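Local coordinates for decapping protein involved in mRNA degradation-Dcp1p (Saccharomyces cerevisiae, PDB 1Q67) that works with its partner Dcp2 in the decapping complex that removes the 7-methylguanine cap from mRNAs, ahead of 5'-to-3' decay, at residues L37-P42 against Y215-Y220; G63-Y68 against Y201-H206; L190-I193 against E199-G202. One frame throughout, in Å; residues are numbered along the deposited sequence.

Contact 2 lies in the core, where strand 64-70 of the four-stranded sheet faces strand 200-205 of the five-stranded one through aliphatic side chains, with no hydrogen bond between the two segments. Contact 3 is also buried, but it lies within the second sheet: its strands are hairpin neighbours joined by backbone hydrogen bonds, and it shares Tyr201 and Gly202 with contact 2. Contact 1 is a partly exposed meeting of the edge strand 34-41 with helix 208-223, again purely apolar. Strands 34-41 and 64-70 pair directly, Phe39 O lying 2.8 Å from Ile67 N, which ties contacts 1 and 2 together. Ile218 of the helix and Ile193 of the hairpin touch, linking contacts 1 and 3.

Contact 1 (L37-P42 against Y215-Y220); sequences LLFHTP and YELIKY
Leu217 on helix 208-223 meets the edge strand 34-41 through a single methyl group. Its CD2 packs 3.6 Å from Phe39 CB and 4.2 Å from Leu38 CB, so one branch of the leucine spans two consecutive residues of the strand. CG of Leu217 stands anti to the backbone N (chi1 172°), and from there CD2 reaches the strand. The Phe39 side chain leads away at its end and packs on Asp210 and Ile214 nearer the helix start, while CD2 of Leu217 sits obliquely to the Phe39 ring.

The apolar contact has no hydrogen bond across it; the polar bonding lies within each element and to its neighbours. Within the helix Lys219 N bonds to Tyr215 O at 3.0 Å. On the strand, Leu38 and Phe39 are both backbone hydrogen-bonded to Ile67 of strand 64-70, and Thr41 OG1 bonds to Asp210 at the beginning of the helix.

Leu38 and Phe39 together face Ile67, a classic beta bulge, and both turn their CB toward Leu217. The long helix near the C-terminus, packing on strands of both sheets of the beta sandwich, is consistent with the PH-like fold of this family.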
ATOM      1  N   LEU B  37       8.695 -15.164 -15.956  1.00 37.57           N
ATOM      2  CA  LEU B  37       8.027 -13.961 -15.472  1.00 36.98           C
ATOM      3  C   LEU B  37       7.201 -13.438 -16.645  1.00 35.37           C
ATOM      4  O   LEU B  37       7.718 -13.294 -17.746  1.00 35.71           O
ATOM      5  CB  LEU B  37       9.067 -12.914 -15.046  1.00 37.01           C
ATOM      6  CG  LEU B  37       8.568 -11.541 -14.583  1.00 36.23           C
ATOM      7  CD1 LEU B  37       7.735 -11.693 -13.319  1.00 33.82           C
ATOM      8  CD2 LEU B  37       9.777 -10.619 -14.321  1.00 38.95           C
ATOM      9  N   LEU B  38       5.927 -13.145 -16.416  1.00 35.36           N
ATOM     10  CA  LEU B  38       5.074 -12.677 -17.507  1.00 36.77           C
ATOM     11  C   LEU B  38       4.722 -11.205 -17.414  1.00 36.90           C
ATOM     12  O   LEU B  38       4.471 -10.552 -18.425  1.00 35.17           O
ATOM     13  CB  LEU B  38       3.767 -13.482 -17.541  1.00 34.46           C
ATOM     14  CG  LEU B  38       3.892 -14.999 -17.663  1.00 36.07           C
ATOM     15  CD1 LEU B  38       2.498 -15.619 -17.626  1.00 37.44           C
ATOM     16  CD2 LEU B  38       4.614 -15.365 -18.974  1.00 34.64           C
ATOM     17  N   PHE B  39       4.709 -10.682 -16.198  1.00 37.23           N
ATOM     18  CA  PHE B  39       4.331  -9.295 -15.998  1.00 37.35           C
ATOM     19  C   PHE B  39       4.738  -8.812 -14.617  1.00 36.81           C
ATOM     20  O   PHE B  39       4.697  -9.573 -13.648  1.00 36.24           O
ATOM     21  CB  PHE B  39       2.809  -9.169 -16.141  1.00 37.60           C
ATOM     22  CG  PHE B  39       2.265  -7.822 -15.767  1.00 39.67           C
ATOM     23  CD1 PHE B  39       2.159  -6.812 -16.717  1.00 42.55           C
ATOM     24  CD2 PHE B  39       1.898  -7.549 -14.455  1.00 40.95           C
ATOM     25  CE1 PHE B  39       1.689  -5.546 -16.364  1.00 43.42           C
ATOM     26  CE2 PHE B  39       1.430  -6.290 -14.091  1.00 42.17           C
ATOM     27  CZ  PHE B  39       1.328  -5.283 -15.049  1.00 42.21           C
ATOM     28  N   HIS B  40       5.130  -7.548 -14.542  1.00 34.81           N
ATOM     29  CA  HIS B  40       5.481  -6.940 -13.274  1.00 36.76           C
ATOM     30  C   HIS B  40       5.237  -5.446 -13.367  1.00 36.88           C
ATOM     31  O   HIS B  40       5.405  -4.844 -14.423  1.00 36.88           O
ATOM     32  CB  HIS B  40       6.942  -7.219 -12.881  1.00 37.40           C
ATOM     33  CG  HIS B  40       7.956  -6.574 -13.775  1.00 40.36           C
ATOM     34  ND1 HIS B  40       8.414  -7.166 -14.932  1.00 40.70           N
ATOM     35  CD2 HIS B  40       8.600  -5.386 -13.679  1.00 40.93           C
ATOM     36  CE1 HIS B  40       9.297  -6.371 -15.511  1.00 40.39           C
ATOM     37  NE2 HIS B  40       9.427  -5.286 -14.773  1.00 42.48           N
ATOM     38  N   THR B  41       4.799  -4.861 -12.261  1.00 35.96           N
ATOM     39  CA  THR B  41       4.551  -3.432 -12.196  1.00 37.15           C
ATOM     40  C   THR B  41       5.141  -3.051 -10.841  1.00 36.74           C
ATOM     41  O   THR B  41       5.045  -3.817  -9.883  1.00 36.17           O
ATOM     42  CB  THR B  41       3.030  -3.108 -12.290  1.00 37.18           C
ATOM     43  OG1 THR B  41       2.853  -1.699 -12.477  1.00 38.63           O
ATOM     44  CG2 THR B  41       2.298  -3.549 -11.039  1.00 33.63           C
ATOM     45  N   PRO B  42       5.768  -1.865 -10.750  1.00 37.57           N
ATOM     46  CA  PRO B  42       6.421  -1.310  -9.551  1.00 36.69           C
ATOM     47  C   PRO B  42       5.609  -1.107  -8.280  1.00 36.78           C
ATOM     48  O   PRO B  42       6.068  -1.444  -7.183  1.00 35.23           O
ATOM     49  CB  PRO B  42       6.991   0.030 -10.044  1.00 37.85           C
ATOM     50  CG  PRO B  42       7.037  -0.113 -11.539  1.00 39.04           C
ATOM     51  CD  PRO B  42       5.802  -0.890 -11.854  1.00 36.34           C
ATOM     52  N   TYR B 215      -5.229  -6.817 -16.499  1.00 37.48           N
ATOM     53  CA  TYR B 215      -6.577  -7.328 -16.689  1.00 38.73           C
ATOM     54  C   TYR B 215      -6.607  -8.235 -17.924  1.00 38.58           C
ATOM     55  O   TYR B 215      -7.184  -9.322 -17.904  1.00 36.58           O
ATOM     56  CB  TYR B 215      -7.552  -6.158 -16.879  1.00 40.26           C
ATOM     57  CG  TYR B 215      -8.860  -6.566 -17.520  1.00 42.95           C
ATOM     58  CD1 TYR B 215      -9.778  -7.363 -16.840  1.00 42.09           C
ATOM     59  CD2 TYR B 215      -9.146  -6.205 -18.834  1.00 45.16           C
ATOM     60  CE1 TYR B 215     -10.947  -7.798 -17.457  1.00 44.39           C
ATOM     61  CE2 TYR B 215     -10.308  -6.635 -19.463  1.00 46.36           C
ATOM     62  CZ  TYR B 215     -11.203  -7.433 -18.772  1.00 46.09           C
ATOM     63  OH  TYR B 215     -12.329  -7.892 -19.413  1.00 47.63           O
ATOM     64  N   GLU B 216      -5.968  -7.773 -18.993  1.00 38.93           N
ATOM     65  CA  GLU B 216      -5.912  -8.510 -20.254  1.00 40.25           C
ATOM     66  C   GLU B 216      -5.126  -9.815 -20.112  1.00 39.10           C
ATOM     67  O   GLU B 216      -5.517 -10.849 -20.657  1.00 37.84           O
ATOM     68  CB  GLU B 216      -5.257  -7.642 -21.333  1.00 44.31           C
ATOM     69  CG  GLU B 216      -6.022  -7.574 -22.635  1.00 51.91           C
ATOM     70  CD  GLU B 216      -7.188  -6.620 -22.568  1.00 56.10           C
ATOM     71  OE1 GLU B 216      -6.936  -5.412 -22.379  1.00 60.79           O
ATOM     72  OE2 GLU B 216      -8.349  -7.069 -22.704  1.00 58.18           O
ATOM     73  N   LEU B 217      -4.009  -9.765 -19.393  1.00 35.82           N
ATOM     74  CA  LEU B 217      -3.204 -10.961 -19.192  1.00 34.31           C
ATOM     75  C   LEU B 217      -3.936 -12.017 -18.359  1.00 32.91           C
ATOM     76  O   LEU B 217      -3.982 -13.185 -18.733  1.00 33.94           O
ATOM     77  CB  LEU B 217      -1.878 -10.608 -18.516  1.00 33.00           C
ATOM     78  CG  LEU B 217      -1.025 -11.801 -18.076  1.00 34.62           C
ATOM     79  CD1 LEU B 217      -0.634 -12.624 -19.298  1.00 31.57           C
ATOM     80  CD2 LEU B 217       0.223 -11.301 -17.341  1.00 34.19           C
ATOM     81  N   ILE B 218      -4.507 -11.619 -17.231  1.00 32.11           N
ATOM     82  CA  ILE B 218      -5.201 -12.584 -16.391  1.00 34.79           C
ATOM     83  C   ILE B 218      -6.404 -13.186 -17.112  1.00 34.69           C
ATOM     84  O   ILE B 218      -6.665 -14.386 -17.014  1.00 37.37           O
ATOM     85  CB  ILE B 218      -5.666 -11.951 -15.069  1.00 34.28           C
ATOM     86  CG1 ILE B 218      -4.446 -11.476 -14.269  1.00 34.26           C
ATOM     87  CG2 ILE B 218      -6.463 -12.975 -14.262  1.00 33.42           C
ATOM     88  CD1 ILE B 218      -4.799 -10.649 -13.050  1.00 33.72           C
ATOM     89  N   LYS B 219      -7.129 -12.338 -17.830  1.00 36.39           N
ATOM     90  CA  LYS B 219      -8.291 -12.755 -18.599  1.00 37.42           C
ATOM     91  C   LYS B 219      -7.837 -13.831 -19.576  1.00 37.74           C
ATOM     92  O   LYS B 219      -8.460 -14.884 -19.692  1.00 36.47           O
ATOM     93  CB  LYS B 219      -8.848 -11.551 -19.364  1.00 42.47           C
ATOM     94  CG  LYS B 219     -10.051 -11.827 -20.248  1.00 46.91           C
ATOM     95  CD  LYS B 219     -11.307 -12.038 -19.437  1.00 51.33           C
ATOM     96  CE  LYS B 219     -12.534 -12.077 -20.346  1.00 55.11           C
ATOM     97  NZ  LYS B 219     -13.751 -12.583 -19.636  1.00 56.12           N
ATOM     98  N   TYR B 220      -6.729 -13.564 -20.262  1.00 36.81           N
ATOM     99  CA  TYR B 220      -6.183 -14.503 -21.234  1.00 35.92           C
ATOM    100  C   TYR B 220      -5.759 -15.823 -20.590  1.00 35.23           C
ATOM    101  O   TYR B 220      -5.953 -16.892 -21.164  1.00 35.90           O
ATOM    102  CB  TYR B 220      -4.970 -13.890 -21.947  1.00 36.70           C
ATOM    103  CG  TYR B 220      -4.399 -14.776 -23.035  1.00 37.51           C
ATOM    104  CD1 TYR B 220      -4.877 -14.704 -24.348  1.00 38.36           C
ATOM    105  CD2 TYR B 220      -3.431 -15.734 -22.738  1.00 38.73           C
ATOM    106  CE1 TYR B 220      -4.410 -15.569 -25.329  1.00 37.89           C
ATOM    107  CE2 TYR B 220      -2.957 -16.605 -23.712  1.00 40.62           C
ATOM    108  CZ  TYR B 220      -3.454 -16.517 -25.003  1.00 41.25           C
ATOM    109  OH  TYR B 220      -3.006 -17.397 -25.956  1.00 44.58           O
TER

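Contact 2 (G63-Y68 against Y201-H206); sequences GVLAIY and YGIWIH
Leu65 reaches across the protein interior to Ile203 and Ile205, the two isoleucines that strand 200-205 presents to it. The first segment begins at Gly63, where the chain turns a corner with backbone angles (phi 151°, psi -148°) that suit glycine. Gly63 and Val64 are backbone hydrogen-bonded to Ala44 and Leu145.

Leu65 carries the contact. With CG swung anti to the backbone N (chi1 164°), its CD2 methyl lies 4.0 Å from Ile203 CG2 and 3.9 Å from Ile205 CD1. The two approaches differ. Leu65 and Ile203 point at each other tip to tip, methyl against methyl, whereas Ile205 crosses the leucine at about a right angle and touches it with the far end of its longer branch. Around the same leucine, Leu142 and Ile144 of strand 140-146, Thr41 of strand 34-41 and Ile214 of helix 208-223 fill in the packing.

Beyond Leu65, Ala66 packs on Ile143, and Ile67 turns to Ile214, Leu217 and Ile218 of the helix. At the end of the segment Tyr68 OH is hydrogen-bonded to Asp31. On the opposing strand, Trp204 and His206 lie at the subunit interface, where both rings meet His43 of the second subunit.

No hydrogen bond links the two segments, and the nearest CA atoms, those of Leu65 and Ile205, stay 8.8 Å apart. The two sheets of the beta sandwich therefore meet here through buried methyl groups, without polar bonds between these segments, while the backbone bonds of Leu65, Ala66 and Ile67 go to strands 34-41 and 140-146 of their own sheet.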
ATOM      1  N   GLY B  63       3.521  -3.096  -3.004  1.00 31.53           N
ATOM      2  CA  GLY B  63       4.866  -3.233  -3.522  1.00 31.60           C
ATOM      3  C   GLY B  63       4.867  -3.725  -4.951  1.00 31.89           C
ATOM      4  O   GLY B  63       3.951  -3.428  -5.714  1.00 32.77           O
ATOM      5  N   VAL B  64       5.895  -4.480  -5.315  1.00 32.71           N
ATOM      6  CA  VAL B  64       6.005  -5.004  -6.662  1.00 34.07           C
ATOM      7  C   VAL B  64       5.009  -6.143  -6.884  1.00 34.54           C
ATOM      8  O   VAL B  64       4.921  -7.079  -6.081  1.00 33.42           O
ATOM      9  CB  VAL B  64       7.430  -5.517  -6.949  1.00 34.08           C
ATOM     10  CG1 VAL B  64       7.517  -6.009  -8.385  1.00 34.14           C
ATOM     11  CG2 VAL B  64       8.445  -4.400  -6.729  1.00 34.78           C
ATOM     12  N   LEU B  65       4.261  -6.047  -7.978  1.00 34.13           N
ATOM     13  CA  LEU B  65       3.271  -7.049  -8.332  1.00 35.25           C
ATOM     14  C   LEU B  65       3.755  -7.776  -9.575  1.00 34.67           C
ATOM     15  O   LEU B  65       4.113  -7.145 -10.567  1.00 35.08           O
ATOM     16  CB  LEU B  65       1.916  -6.385  -8.611  1.00 38.23           C
ATOM     17  CG  LEU B  65       0.827  -7.183  -9.354  1.00 39.11           C
ATOM     18  CD1 LEU B  65       0.408  -8.398  -8.551  1.00 38.65           C
ATOM     19  CD2 LEU B  65      -0.372  -6.277  -9.582  1.00 37.33           C
ATOM     20  N   ALA B  66       3.786  -9.101  -9.518  1.00 31.52           N
ATOM     21  CA  ALA B  66       4.219  -9.875 -10.669  1.00 31.96           C
ATOM     22  C   ALA B  66       3.288 -11.051 -10.922  1.00 32.27           C
ATOM     23  O   ALA B  66       2.699 -11.596  -9.990  1.00 31.66           O
ATOM     24  CB  ALA B  66       5.645 -10.393 -10.462  1.00 30.53           C
ATOM     25  N   ILE B  67       3.165 -11.417 -12.195  1.00 31.74           N
ATOM     26  CA  ILE B  67       2.366 -12.554 -12.623  1.00 32.35           C
ATOM     27  C   ILE B  67       3.348 -13.406 -13.405  1.00 32.74           C
ATOM     28  O   ILE B  67       4.049 -12.918 -14.294  1.00 34.20           O
ATOM     29  CB  ILE B  67       1.196 -12.125 -13.503  1.00 33.02           C
ATOM     30  CG1 ILE B  67       0.190 -11.366 -12.637  1.00 31.64           C
ATOM     31  CG2 ILE B  67       0.539 -13.352 -14.144  1.00 30.24           C
ATOM     32  CD1 ILE B  67      -0.870 -10.682 -13.418  1.00 37.93           C
ATOM     33  N   TYR B  68       3.415 -14.683 -13.066  1.00 31.51           N
ATOM     34  CA  TYR B  68       4.386 -15.541 -13.709  1.00 31.17           C
ATOM     35  C   TYR B  68       3.862 -16.944 -13.969  1.00 31.87           C
ATOM     36  O   TYR B  68       2.901 -17.389 -13.346  1.00 32.10           O
ATOM     37  CB  TYR B  68       5.623 -15.612 -12.813  1.00 29.10           C
ATOM     38  CG  TYR B  68       5.282 -16.065 -11.416  1.00 29.73           C
ATOM     39  CD1 TYR B  68       5.410 -17.402 -11.048  1.00 31.32           C
ATOM     40  CD2 TYR B  68       4.807 -15.162 -10.462  1.00 31.07           C
ATOM     41  CE1 TYR B  68       5.086 -17.831  -9.771  1.00 29.71           C
ATOM     42  CE2 TYR B  68       4.466 -15.586  -9.172  1.00 29.92           C
ATOM     43  CZ  TYR B  68       4.617 -16.927  -8.840  1.00 31.35           C
ATOM     44  OH  TYR B  68       4.317 -17.375  -7.571  1.00 34.01           O
ATOM     45  N   TYR B 201     -10.655  -9.713  -4.229  1.00 34.65           N
ATOM     46  CA  TYR B 201      -9.556  -8.813  -3.894  1.00 33.18           C
ATOM     47  C   TYR B 201      -9.546  -7.660  -4.876  1.00 33.71           C
ATOM     48  O   TYR B 201      -9.988  -7.800  -6.020  1.00 33.28           O
ATOM     49  CB  TYR B 201      -8.195  -9.522  -3.967  1.00 31.66           C
ATOM     50  CG  TYR B 201      -7.998 -10.589  -2.923  1.00 34.84           C
ATOM     51  CD1 TYR B 201      -8.461 -11.891  -3.130  1.00 37.09           C
ATOM     52  CD2 TYR B 201      -7.370 -10.296  -1.711  1.00 34.66           C
ATOM     53  CE1 TYR B 201      -8.304 -12.876  -2.156  1.00 36.03           C
ATOM     54  CE2 TYR B 201      -7.212 -11.272  -0.734  1.00 36.32           C
ATOM     55  CZ  TYR B 201      -7.683 -12.559  -0.965  1.00 36.76           C
ATOM     56  OH  TYR B 201      -7.537 -13.524   0.002  1.00 40.00           O
ATOM     57  N   GLY B 202      -9.057  -6.515  -4.407  1.00 34.32           N
ATOM     58  CA  GLY B 202      -8.949  -5.337  -5.244  1.00 33.74           C
ATOM     59  C   GLY B 202      -7.486  -4.915  -5.249  1.00 34.71           C
ATOM     60  O   GLY B 202      -6.842  -4.863  -4.202  1.00 34.26           O
ATOM     61  N   ILE B 203      -6.942  -4.631  -6.422  1.00 35.38           N
ATOM     62  CA  ILE B 203      -5.555  -4.222  -6.495  1.00 35.80           C
ATOM     63  C   ILE B 203      -5.445  -2.847  -7.135  1.00 35.90           C
ATOM     64  O   ILE B 203      -5.825  -2.671  -8.291  1.00 33.99           O
ATOM     65  CB  ILE B 203      -4.706  -5.224  -7.318  1.00 36.73           C
ATOM     66  CG1 ILE B 203      -4.828  -6.635  -6.733  1.00 35.61           C
ATOM     67  CG2 ILE B 203      -3.241  -4.799  -7.297  1.00 37.94           C
ATOM     68  CD1 ILE B 203      -4.133  -7.702  -7.568  1.00 35.39           C
ATOM     69  N   TRP B 204      -4.948  -1.873  -6.372  1.00 36.41           N
ATOM     70  CA  TRP B 204      -4.759  -0.522  -6.898  1.00 38.01           C
ATOM     71  C   TRP B 204      -3.371  -0.503  -7.516  1.00 37.52           C
ATOM     72  O   TRP B 204      -2.384  -0.811  -6.850  1.00 39.10           O
ATOM     73  CB  TRP B 204      -4.823   0.540  -5.791  1.00 40.25           C
ATOM     74  CG  TRP B 204      -4.595   1.930  -6.327  1.00 44.49           C
ATOM     75  CD1 TRP B 204      -5.499   2.708  -6.990  1.00 46.14           C
ATOM     76  CD2 TRP B 204      -3.352   2.652  -6.354  1.00 45.95           C
ATOM     77  NE1 TRP B 204      -4.898   3.862  -7.435  1.00 47.59           N
ATOM     78  CE2 TRP B 204      -3.581   3.856  -7.055  1.00 47.91           C
ATOM     79  CE3 TRP B 204      -2.067   2.401  -5.848  1.00 49.63           C
ATOM     80  CZ2 TRP B 204      -2.569   4.808  -7.275  1.00 50.04           C
ATOM     81  CZ3 TRP B 204      -1.055   3.354  -6.064  1.00 50.08           C
ATOM     82  CH2 TRP B 204      -1.317   4.540  -6.769  1.00 48.60           C
ATOM     83  N   ILE B 205      -3.291  -0.143  -8.788  1.00 38.98           N
ATOM     84  CA  ILE B 205      -2.012  -0.101  -9.469  1.00 42.44           C
ATOM     85  C   ILE B 205      -1.682   1.331  -9.887  1.00 44.10           C
ATOM     86  O   ILE B 205      -2.469   1.986 -10.563  1.00 43.04           O
ATOM     87  CB  ILE B 205      -2.021  -1.025 -10.701  1.00 43.25           C
ATOM     88  CG1 ILE B 205      -2.263  -2.474 -10.250  1.00 42.52           C
ATOM     89  CG2 ILE B 205      -0.705  -0.900 -11.453  1.00 43.19           C
ATOM     90  CD1 ILE B 205      -2.405  -3.469 -11.386  1.00 44.90           C
ATOM     91  N   HIS B 206      -0.512   1.807  -9.470  1.00 47.49           N
ATOM     92  CA  HIS B 206      -0.092   3.167  -9.777  1.00 51.04           C
ATOM     93  C   HIS B 206       0.074   3.448 -11.270  1.00 51.70           C
ATOM     94  O   HIS B 206      -0.434   4.449 -11.763  1.00 52.27           O
ATOM     95  CB  HIS B 206       1.209   3.503  -9.050  1.00 54.79           C
ATOM     96  CG  HIS B 206       1.580   4.949  -9.144  1.00 59.53           C
ATOM     97  ND1 HIS B 206       0.872   5.941  -8.499  1.00 61.55           N
ATOM     98  CD2 HIS B 206       2.533   5.579  -9.870  1.00 60.40           C
ATOM     99  CE1 HIS B 206       1.369   7.119  -8.828  1.00 61.06           C
ATOM    100  NE2 HIS B 206       2.377   6.928  -9.660  1.00 61.10           N
TER

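Contact 3 (L190-I193 against E199-G202); sequences LVII and EVYG
Ile192 turns CG2 anti to its backbone N, and Val200 does the same with CG1 (chi1 179°), which brings these two methyls to 3.5 Å on one face of the sheet. The side chains cross at a slant, and Trp56 of strand 55-59 packs against both. Chi1 of Tyr201, -67°, places CG beside the backbone N on the other face, with Ile193 O at the ring edge, near its plane.

Between these faces runs the backbone pairing of an antiparallel beta hairpin, strands 190-194 and 200-205, whose short segments lie 4.7 Å apart at 161°. Ile193 and Tyr201 form the hydrogen-bonded pair. Tyr201 N to Ile193 O, 2.9 Å, is almost straight (177° at the hydrogen) and lies in the carbonyl plane; the return bond from Ile193 N to Tyr201 O has its donor tilted from that plane. Ile192 and Gly202 are the adjoining non-hydrogen-bonded pair. Their CA atoms are 4.5 Å apart, and Ile192 CA gives a CA-H...O contact of 3.4 Å to Tyr201 O.

Gly202 has no side chain on the face that carries Ile192, and there Leu190 CD2 lies 4.1 Å from Gly202 C. Leu190 also packs on Ile148 of the second subunit. Near the turn, Glu199 OE1 makes a salt bridge to Lys48, whose NZ also has a weak hydrogen bond with Tyr201 OH.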
ATOM      1  N   LEU B 190      -9.410   0.212  -9.702  1.00 49.06           N
ATOM      2  CA  LEU B 190      -9.036  -1.110  -9.214  1.00 45.83           C
ATOM      3  C   LEU B 190      -9.121  -2.261 -10.199  1.00 45.25           C
ATOM      4  O   LEU B 190      -9.959  -2.274 -11.103  1.00 45.78           O
ATOM      5  CB  LEU B 190      -9.911  -1.495  -8.018  1.00 45.36           C
ATOM      6  CG  LEU B 190      -9.828  -0.778  -6.678  1.00 45.07           C
ATOM      7  CD1 LEU B 190     -10.913  -1.325  -5.770  1.00 46.20           C
ATOM      8  CD2 LEU B 190      -8.458  -1.003  -6.044  1.00 46.29           C
ATOM      9  N   VAL B 191      -8.239  -3.236 -10.015  1.00 42.46           N
ATOM     10  CA  VAL B 191      -8.290  -4.448 -10.808  1.00 38.44           C
ATOM     11  C   VAL B 191      -8.869  -5.384  -9.768  1.00 37.71           C
ATOM     12  O   VAL B 191      -8.279  -5.575  -8.709  1.00 36.62           O
ATOM     13  CB  VAL B 191      -6.914  -4.949 -11.236  1.00 38.00           C
ATOM     14  CG1 VAL B 191      -7.038  -6.378 -11.778  1.00 32.66           C
ATOM     15  CG2 VAL B 191      -6.345  -4.028 -12.308  1.00 34.62           C
ATOM     16  N   ILE B 192     -10.047  -5.922 -10.058  1.00 38.63           N
ATOM     17  CA  ILE B 192     -10.747  -6.803  -9.140  1.00 38.55           C
ATOM     18  C   ILE B 192     -10.606  -8.263  -9.535  1.00 38.64           C
ATOM     19  O   ILE B 192     -10.939  -8.654 -10.652  1.00 39.23           O
ATOM     20  CB  ILE B 192     -12.235  -6.393  -9.070  1.00 39.25           C
ATOM     21  CG1 ILE B 192     -12.321  -4.957  -8.542  1.00 39.72           C
ATOM     22  CG2 ILE B 192     -13.017  -7.344  -8.179  1.00 38.98           C
ATOM     23  CD1 ILE B 192     -13.718  -4.375  -8.501  1.00 43.19           C
ATOM     24  N   ILE B 193     -10.094  -9.064  -8.608  1.00 39.24           N
ATOM     25  CA  ILE B 193      -9.881 -10.474  -8.857  1.00 39.92           C
ATOM     26  C   ILE B 193     -10.685 -11.353  -7.910  1.00 41.17           C
ATOM     27  O   ILE B 193     -10.659 -11.161  -6.688  1.00 40.05           O
ATOM     28  CB  ILE B 193      -8.381 -10.832  -8.733  1.00 40.93           C
ATOM     29  CG1 ILE B 193      -7.585 -10.101  -9.816  1.00 41.22           C
ATOM     30  CG2 ILE B 193      -8.181 -12.337  -8.866  1.00 40.92           C
ATOM     31  CD1 ILE B 193      -6.094 -10.340  -9.746  1.00 41.70           C
ATOM     32  N   GLU B 199     -13.533 -15.454  -3.119  1.00 46.48           N
ATOM     33  CA  GLU B 199     -13.112 -14.293  -2.332  1.00 43.94           C
ATOM     34  C   GLU B 199     -12.724 -13.214  -3.331  1.00 40.48           C
ATOM     35  O   GLU B 199     -12.141 -13.508  -4.373  1.00 38.29           O
ATOM     36  CB  GLU B 199     -11.922 -14.638  -1.437  1.00 46.48           C
ATOM     37  CG  GLU B 199     -12.215 -15.764  -0.480  1.00 49.91           C
ATOM     38  CD  GLU B 199     -11.031 -16.110   0.387  1.00 53.92           C
ATOM     39  OE1 GLU B 199     -10.847 -15.448   1.430  1.00 55.25           O
ATOM     40  OE2 GLU B 199     -10.278 -17.042   0.017  1.00 56.53           O
ATOM     41  N   VAL B 200     -13.056 -11.970  -3.015  1.00 37.58           N
ATOM     42  CA  VAL B 200     -12.773 -10.855  -3.905  1.00 36.93           C
ATOM     43  C   VAL B 200     -11.680  -9.901  -3.406  1.00 35.10           C
ATOM     44  O   VAL B 200     -11.763  -9.355  -2.308  1.00 35.11           O
ATOM     45  CB  VAL B 200     -14.065 -10.049  -4.168  1.00 37.57           C
ATOM     46  CG1 VAL B 200     -13.773  -8.879  -5.080  1.00 38.05           C
ATOM     47  CG2 VAL B 200     -15.129 -10.961  -4.786  1.00 39.46           C
ATOM     48  N   TYR B 201     -10.655  -9.713  -4.229  1.00 34.65           N
ATOM     49  CA  TYR B 201      -9.556  -8.813  -3.894  1.00 33.18           C
ATOM     50  C   TYR B 201      -9.546  -7.660  -4.876  1.00 33.71           C
ATOM     51  O   TYR B 201      -9.988  -7.800  -6.020  1.00 33.28           O
ATOM     52  CB  TYR B 201      -8.195  -9.522  -3.967  1.00 31.66           C
ATOM     53  CG  TYR B 201      -7.998 -10.589  -2.923  1.00 34.84           C
ATOM     54  CD1 TYR B 201      -8.461 -11.891  -3.130  1.00 37.09           C
ATOM     55  CD2 TYR B 201      -7.370 -10.296  -1.711  1.00 34.66           C
ATOM     56  CE1 TYR B 201      -8.304 -12.876  -2.156  1.00 36.03           C
ATOM     57  CE2 TYR B 201      -7.212 -11.272  -0.734  1.00 36.32           C
ATOM     58  CZ  TYR B 201      -7.683 -12.559  -0.965  1.00 36.76           C
ATOM     59  OH  TYR B 201      -7.537 -13.524   0.002  1.00 40.00           O
ATOM     60  N   GLY B 202      -9.057  -6.515  -4.407  1.00 34.32           N
ATOM     61  CA  GLY B 202      -8.949  -5.337  -5.244  1.00 33.74           C
ATOM     62  C   GLY B 202      -7.486  -4.915  -5.249  1.00 34.71           C
ATOM     63  O   GLY B 202      -6.842  -4.863  -4.202  1.00 34.26           O
TER